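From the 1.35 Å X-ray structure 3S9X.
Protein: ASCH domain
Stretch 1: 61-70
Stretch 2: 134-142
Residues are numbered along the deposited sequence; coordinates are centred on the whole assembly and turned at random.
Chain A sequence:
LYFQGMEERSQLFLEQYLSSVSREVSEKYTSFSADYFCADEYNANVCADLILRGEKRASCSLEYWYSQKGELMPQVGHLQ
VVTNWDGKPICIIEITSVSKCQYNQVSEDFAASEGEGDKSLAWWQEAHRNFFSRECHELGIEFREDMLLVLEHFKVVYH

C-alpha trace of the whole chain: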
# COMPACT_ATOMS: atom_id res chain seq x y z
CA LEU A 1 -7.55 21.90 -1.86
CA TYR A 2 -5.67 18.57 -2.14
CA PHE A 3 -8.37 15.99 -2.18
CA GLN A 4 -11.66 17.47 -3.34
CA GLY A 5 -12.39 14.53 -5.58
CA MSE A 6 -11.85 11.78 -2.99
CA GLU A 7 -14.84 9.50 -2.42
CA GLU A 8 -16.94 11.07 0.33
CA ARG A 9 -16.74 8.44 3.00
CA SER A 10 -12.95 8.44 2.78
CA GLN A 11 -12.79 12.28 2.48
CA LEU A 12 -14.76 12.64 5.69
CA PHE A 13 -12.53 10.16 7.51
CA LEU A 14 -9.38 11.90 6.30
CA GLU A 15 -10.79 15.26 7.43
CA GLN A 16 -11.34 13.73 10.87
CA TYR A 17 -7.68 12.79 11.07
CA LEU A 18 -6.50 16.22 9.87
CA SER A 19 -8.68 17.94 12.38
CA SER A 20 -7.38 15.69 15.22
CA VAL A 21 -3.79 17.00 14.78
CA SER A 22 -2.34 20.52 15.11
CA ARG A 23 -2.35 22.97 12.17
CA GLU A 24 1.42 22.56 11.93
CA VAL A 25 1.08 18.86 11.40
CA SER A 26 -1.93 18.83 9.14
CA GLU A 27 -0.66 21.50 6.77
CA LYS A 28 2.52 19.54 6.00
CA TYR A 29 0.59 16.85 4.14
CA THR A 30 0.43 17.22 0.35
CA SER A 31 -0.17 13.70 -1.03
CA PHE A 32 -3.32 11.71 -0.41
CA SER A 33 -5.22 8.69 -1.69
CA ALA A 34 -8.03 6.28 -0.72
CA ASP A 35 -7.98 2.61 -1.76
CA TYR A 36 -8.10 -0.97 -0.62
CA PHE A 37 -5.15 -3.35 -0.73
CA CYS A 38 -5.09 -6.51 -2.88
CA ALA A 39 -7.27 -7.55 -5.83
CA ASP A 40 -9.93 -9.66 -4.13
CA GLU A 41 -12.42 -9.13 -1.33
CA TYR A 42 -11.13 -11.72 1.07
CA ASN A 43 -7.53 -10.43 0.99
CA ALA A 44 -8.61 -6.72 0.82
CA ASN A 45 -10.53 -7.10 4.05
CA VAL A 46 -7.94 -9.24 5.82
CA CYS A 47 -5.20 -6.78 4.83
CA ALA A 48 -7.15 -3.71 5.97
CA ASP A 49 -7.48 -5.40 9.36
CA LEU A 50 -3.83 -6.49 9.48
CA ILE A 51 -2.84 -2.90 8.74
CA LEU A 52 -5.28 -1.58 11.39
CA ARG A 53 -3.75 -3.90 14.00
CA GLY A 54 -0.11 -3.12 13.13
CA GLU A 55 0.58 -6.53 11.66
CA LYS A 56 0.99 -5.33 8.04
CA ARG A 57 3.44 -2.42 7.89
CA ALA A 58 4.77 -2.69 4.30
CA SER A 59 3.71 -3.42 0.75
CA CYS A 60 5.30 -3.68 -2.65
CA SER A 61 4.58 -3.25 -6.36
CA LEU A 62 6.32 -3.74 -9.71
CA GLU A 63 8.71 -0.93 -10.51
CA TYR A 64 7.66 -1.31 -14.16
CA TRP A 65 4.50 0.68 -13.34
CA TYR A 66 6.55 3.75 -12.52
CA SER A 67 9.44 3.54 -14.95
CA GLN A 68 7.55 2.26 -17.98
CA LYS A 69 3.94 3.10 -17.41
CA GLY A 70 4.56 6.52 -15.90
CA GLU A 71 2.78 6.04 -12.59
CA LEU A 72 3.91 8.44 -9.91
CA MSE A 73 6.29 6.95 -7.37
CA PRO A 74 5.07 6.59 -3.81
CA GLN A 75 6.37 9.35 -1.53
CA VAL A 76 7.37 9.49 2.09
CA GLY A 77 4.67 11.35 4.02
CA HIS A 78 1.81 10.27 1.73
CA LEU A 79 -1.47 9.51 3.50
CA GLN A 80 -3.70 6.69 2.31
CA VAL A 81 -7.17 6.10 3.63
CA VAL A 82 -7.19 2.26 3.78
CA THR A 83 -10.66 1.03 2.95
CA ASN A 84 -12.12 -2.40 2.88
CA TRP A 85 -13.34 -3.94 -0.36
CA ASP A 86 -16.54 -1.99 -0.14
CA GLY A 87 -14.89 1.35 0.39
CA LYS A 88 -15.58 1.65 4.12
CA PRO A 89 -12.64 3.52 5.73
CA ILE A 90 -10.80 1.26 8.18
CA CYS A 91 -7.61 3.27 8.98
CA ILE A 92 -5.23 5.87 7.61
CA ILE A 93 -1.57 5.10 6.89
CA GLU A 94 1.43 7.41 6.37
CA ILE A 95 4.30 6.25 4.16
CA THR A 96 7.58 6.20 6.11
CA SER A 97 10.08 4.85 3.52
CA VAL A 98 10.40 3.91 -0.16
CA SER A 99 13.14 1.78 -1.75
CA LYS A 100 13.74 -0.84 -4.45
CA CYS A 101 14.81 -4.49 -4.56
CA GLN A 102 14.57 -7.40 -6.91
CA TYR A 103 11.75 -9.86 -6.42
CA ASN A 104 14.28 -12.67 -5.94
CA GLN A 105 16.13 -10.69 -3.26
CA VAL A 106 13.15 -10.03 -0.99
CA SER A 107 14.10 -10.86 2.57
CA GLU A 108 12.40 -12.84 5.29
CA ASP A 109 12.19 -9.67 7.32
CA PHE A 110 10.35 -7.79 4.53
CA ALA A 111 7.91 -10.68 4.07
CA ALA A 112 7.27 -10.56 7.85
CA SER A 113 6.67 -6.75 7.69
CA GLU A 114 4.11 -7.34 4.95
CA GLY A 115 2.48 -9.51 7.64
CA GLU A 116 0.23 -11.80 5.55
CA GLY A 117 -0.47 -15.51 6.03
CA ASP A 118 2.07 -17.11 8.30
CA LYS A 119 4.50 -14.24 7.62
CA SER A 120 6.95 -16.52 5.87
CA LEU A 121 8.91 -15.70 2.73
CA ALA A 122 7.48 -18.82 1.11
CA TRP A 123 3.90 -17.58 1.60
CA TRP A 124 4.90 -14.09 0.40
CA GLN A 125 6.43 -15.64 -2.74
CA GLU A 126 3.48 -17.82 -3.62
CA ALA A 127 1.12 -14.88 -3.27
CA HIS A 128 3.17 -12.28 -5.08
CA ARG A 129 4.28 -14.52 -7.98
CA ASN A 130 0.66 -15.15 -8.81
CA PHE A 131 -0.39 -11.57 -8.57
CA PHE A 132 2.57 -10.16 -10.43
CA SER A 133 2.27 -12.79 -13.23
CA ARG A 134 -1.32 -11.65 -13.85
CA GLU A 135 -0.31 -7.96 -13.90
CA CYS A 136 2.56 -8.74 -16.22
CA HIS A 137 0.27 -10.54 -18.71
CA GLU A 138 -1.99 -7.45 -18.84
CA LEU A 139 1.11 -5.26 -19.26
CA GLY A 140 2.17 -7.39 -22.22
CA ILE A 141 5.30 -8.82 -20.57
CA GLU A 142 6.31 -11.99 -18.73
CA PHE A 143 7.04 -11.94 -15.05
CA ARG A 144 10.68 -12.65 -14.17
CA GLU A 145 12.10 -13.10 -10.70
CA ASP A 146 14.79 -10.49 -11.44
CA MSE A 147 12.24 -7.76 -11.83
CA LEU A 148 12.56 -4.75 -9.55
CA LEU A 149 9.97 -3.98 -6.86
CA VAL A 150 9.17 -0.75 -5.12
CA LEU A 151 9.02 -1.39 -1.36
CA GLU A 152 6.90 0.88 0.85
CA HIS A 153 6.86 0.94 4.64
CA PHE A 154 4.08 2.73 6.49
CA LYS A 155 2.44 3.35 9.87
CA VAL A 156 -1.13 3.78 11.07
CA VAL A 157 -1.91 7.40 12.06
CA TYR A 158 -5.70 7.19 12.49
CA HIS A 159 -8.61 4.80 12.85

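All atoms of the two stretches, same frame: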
# COMPACT_ATOMS: atom_id res chain seq x y z
N SER A 61 5.15 -3.28 -5.03
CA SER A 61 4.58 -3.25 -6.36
C SER A 61 5.70 -3.34 -7.40
O SER A 61 6.85 -3.09 -7.10
CB SER A 61 3.83 -1.95 -6.53
OG SER A 61 4.60 -0.78 -6.40
N LEU A 62 5.35 -3.69 -8.63
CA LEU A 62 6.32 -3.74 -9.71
C LEU A 62 6.81 -2.37 -10.07
O LEU A 62 6.06 -1.45 -10.33
CB LEU A 62 5.76 -4.40 -10.95
CG LEU A 62 5.29 -5.86 -10.84
CD1 LEU A 62 4.54 -6.24 -12.13
CD2 LEU A 62 6.48 -6.78 -10.61
N GLU A 63 8.13 -2.23 -10.11
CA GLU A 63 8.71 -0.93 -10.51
C GLU A 63 8.35 -0.52 -11.95
O GLU A 63 8.26 0.67 -12.25
CB GLU A 63 10.21 -1.00 -10.35
CG GLU A 63 10.84 0.37 -10.40
CD GLU A 63 11.26 0.83 -11.73
OE1 GLU A 63 11.42 0.01 -12.66
OE2 GLU A 63 11.42 2.06 -11.84
N TYR A 64 8.05 -1.49 -12.79
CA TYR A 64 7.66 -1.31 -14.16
C TYR A 64 6.54 -0.29 -14.27
O TYR A 64 6.49 0.52 -15.22
CB TYR A 64 7.19 -2.63 -14.74
CG TYR A 64 6.98 -2.62 -16.25
CD1 TYR A 64 8.01 -2.99 -17.11
CD2 TYR A 64 5.78 -2.30 -16.80
CE1 TYR A 64 7.84 -3.02 -18.46
CE2 TYR A 64 5.57 -2.37 -18.17
CZ TYR A 64 6.63 -2.74 -18.99
OH TYR A 64 6.47 -2.78 -20.36
N TRP A 65 5.63 -0.27 -13.29
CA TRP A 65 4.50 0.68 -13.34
C TRP A 65 4.97 2.12 -13.37
O TRP A 65 4.31 3.05 -13.89
CB TRP A 65 3.57 0.50 -12.14
CG TRP A 65 2.74 -0.73 -12.23
CD1 TRP A 65 2.90 -1.85 -11.50
CD2 TRP A 65 1.64 -0.99 -13.12
NE1 TRP A 65 1.94 -2.76 -11.82
CE2 TRP A 65 1.14 -2.24 -12.79
CE3 TRP A 65 0.95 -0.22 -14.09
CZ2 TRP A 65 0.05 -2.82 -13.44
CZ3 TRP A 65 -0.17 -0.78 -14.73
CH2 TRP A 65 -0.61 -2.06 -14.42
N TYR A 66 6.08 2.38 -12.70
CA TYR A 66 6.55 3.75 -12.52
C TYR A 66 7.48 4.10 -13.66
O TYR A 66 7.26 5.09 -14.35
CB TYR A 66 7.22 3.97 -11.19
CG TYR A 66 6.36 3.40 -10.06
CD1 TYR A 66 5.26 4.07 -9.54
CD2 TYR A 66 6.58 2.11 -9.59
CE1 TYR A 66 4.43 3.47 -8.61
CE2 TYR A 66 5.72 1.48 -8.67
CZ TYR A 66 4.68 2.19 -8.15
OH TYR A 66 3.83 1.63 -7.23
N SER A 67 8.48 3.27 -13.90
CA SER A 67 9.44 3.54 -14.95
C SER A 67 8.91 3.38 -16.38
O SER A 67 9.33 4.19 -17.26
CB SER A 67 10.68 2.70 -14.77
OG SER A 67 10.40 1.34 -14.91
N GLN A 68 7.98 2.48 -16.62
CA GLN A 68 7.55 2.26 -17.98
C GLN A 68 6.16 2.72 -18.23
O GLN A 68 5.84 3.18 -19.34
CB GLN A 68 7.72 0.80 -18.35
CG GLN A 68 9.14 0.29 -18.07
CD GLN A 68 10.28 1.00 -18.80
OE1 GLN A 68 10.25 1.17 -20.01
NE2 GLN A 68 11.32 1.38 -18.05
N LYS A 69 5.30 2.72 -17.20
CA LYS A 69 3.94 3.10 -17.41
C LYS A 69 3.65 4.51 -16.90
O LYS A 69 2.50 4.96 -17.02
CB LYS A 69 2.95 2.15 -16.78
CG LYS A 69 3.02 0.69 -17.21
CD LYS A 69 3.17 0.52 -18.74
CE LYS A 69 1.97 1.02 -19.45
NZ LYS A 69 0.77 0.14 -19.27
N GLY A 70 4.65 5.14 -16.30
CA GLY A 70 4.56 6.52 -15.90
C GLY A 70 3.75 6.83 -14.65
O GLY A 70 3.42 7.98 -14.42
N ARG A 134 -0.07 -12.17 -13.26
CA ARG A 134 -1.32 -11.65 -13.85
C ARG A 134 -1.15 -10.21 -14.33
O ARG A 134 -1.58 -9.88 -15.44
CB ARG A 134 -2.48 -11.70 -12.87
CG ARG A 134 -3.04 -13.08 -12.62
CD ARG A 134 -4.47 -13.31 -13.28
N GLU A 135 -0.56 -9.36 -13.49
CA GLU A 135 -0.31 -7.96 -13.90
C GLU A 135 0.59 -7.93 -15.12
O GLU A 135 0.34 -7.21 -16.02
CB GLU A 135 0.35 -7.06 -12.82
CG GLU A 135 -0.50 -6.72 -11.68
CD GLU A 135 0.11 -5.61 -10.82
OE1 GLU A 135 1.34 -5.62 -10.68
OE2 GLU A 135 -0.67 -4.81 -10.28
N CYS A 136 1.64 -8.73 -15.14
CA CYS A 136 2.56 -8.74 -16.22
C CYS A 136 1.84 -9.13 -17.55
O CYS A 136 2.02 -8.47 -18.59
CB CYS A 136 3.71 -9.68 -16.03
SG CYS A 136 4.96 -8.95 -14.89
N HIS A 137 1.00 -10.15 -17.50
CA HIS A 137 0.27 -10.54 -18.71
C HIS A 137 -0.50 -9.31 -19.25
O HIS A 137 -0.50 -9.09 -20.46
CB HIS A 137 -0.69 -11.72 -18.46
CG HIS A 137 -1.43 -12.13 -19.71
ND1 HIS A 137 -0.83 -12.88 -20.69
CD2 HIS A 137 -2.63 -11.74 -20.20
CE1 HIS A 137 -1.68 -13.05 -21.69
NE2 HIS A 137 -2.79 -12.35 -21.42
N GLU A 138 -1.25 -8.60 -18.37
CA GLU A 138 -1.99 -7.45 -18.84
C GLU A 138 -1.10 -6.34 -19.34
O GLU A 138 -1.50 -5.65 -20.30
CB GLU A 138 -2.95 -6.88 -17.76
N LEU A 139 0.12 -6.22 -18.77
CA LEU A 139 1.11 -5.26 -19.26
C LEU A 139 1.78 -5.67 -20.57
O LEU A 139 2.52 -4.88 -21.16
CB LEU A 139 2.18 -5.03 -18.20
CG LEU A 139 1.76 -4.29 -16.89
CD1 LEU A 139 2.76 -4.56 -15.74
CD2 LEU A 139 1.70 -2.82 -17.33
N GLY A 140 1.57 -6.92 -20.98
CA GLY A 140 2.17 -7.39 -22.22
C GLY A 140 3.60 -7.91 -22.09
O GLY A 140 4.29 -8.04 -23.12
N ILE A 141 3.97 -8.27 -20.87
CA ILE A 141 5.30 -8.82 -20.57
C ILE A 141 5.16 -10.11 -19.75
O ILE A 141 4.07 -10.44 -19.28
CB ILE A 141 6.20 -7.79 -19.87
CG1 ILE A 141 5.63 -7.38 -18.51
CG2 ILE A 141 6.26 -6.55 -20.70
CD1 ILE A 141 6.49 -6.38 -17.72
N GLU A 142 6.29 -10.84 -19.61
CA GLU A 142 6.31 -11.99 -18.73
C GLU A 142 7.01 -11.60 -17.43
O GLU A 142 8.06 -11.01 -17.39
CB GLU A 142 7.04 -13.17 -19.37
CG GLU A 142 6.23 -13.74 -20.57
CD GLU A 142 6.83 -14.92 -21.22
OE1 GLU A 142 7.97 -15.31 -20.93
OE2 GLU A 142 6.16 -15.54 -22.06
O HOH W 1 2.39 -4.16 -8.83
O HOH W 2 3.56 -2.48 -21.10
O HOH W 3 1.04 -1.99 -21.50

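Contact between residues 61-70 and 134-142 of the ASCH domain, in which the end of a strand and the helix after it pack against the last turns of a second helix and the loop that leaves it. The two segments bury 402 Å² between them, and Leu 139 has the largest share. Its CA-to-CB bond points toward the first stretch, and with chi1 m and chi2 t, the isopropyl end is wedged between the Tyr 64 and Trp 65 rings, and both methyls touch both. CD2 lies over one face of the Trp 65 indole, 4.0 Å from the centroid of the six-membered ring and 21° off its normal, a CH-pi contact whose closest pair is Leu 139 CD2 to Trp 65 CH2 at 3.8 Å. Leu 139 CD1 approaches Tyr 64 CD2 obliquely at 3.9 Å.

The CA-to-CB bond of Tyr 64 points toward the second stretch, and its t rotamer carries the ring out to Ile 141. There Ile 141 CD1 sits over one ring face, 3.7 Å from the centroid of Tyr 64 and 13° off the normal, almost directly above the ring centre. Ile 141 is p at chi1 and t at chi2, an extended CG1 arm that delivers CD1 to this position.

Trp 65 starts sideways, but its m rotamer brings the indole end nearer to the helix. The ring edge then presents NE1 to Glu 135, and Trp 65 NE1 donates a hydrogen bond to Glu 135 OE1 (3.1 Å, 171° at the hydrogen), nearly straight, with OE1 near the indole plane and almost in line with the N-H bond. The CA-to-CB bond of Glu 135 points toward the first stretch, and m then t places OE1 at the Trp 65 edge. Glu 135 OE1 also accepts from water 1 at 2.6 Å, and that water accepts from Leu 62 N at 3.0 Å, so the carboxylate is tied both to the indole and, through water, to the strand backbone.

Leu 62 is also m and t, and its CA-to-CB bond points toward the second stretch. Leu 62 CD1 lies 3.9 Å from Cys 136 SG and 3.6 Å from Glu 135 OE1, the latter a packing contact beside the polar bridge.

Further along, Lys 69 has all four chi angles near m, a curled chain that brings Lys 69 NZ to 3.7 Å from Leu 139 CD2. Water 3 accepts from Lys 69 NZ at 3.1 Å and donates to Leu 139 O at 3.3 Å; water 2 donates to Leu 139 O at 2.6 Å and hydrogen-bonds Tyr 64 OH at 3.0 Å. Gly 140, with positive phi, closes the helix in a Schellman motif, after which the CA-to-CB bond of Ile 141 points toward the first stretch.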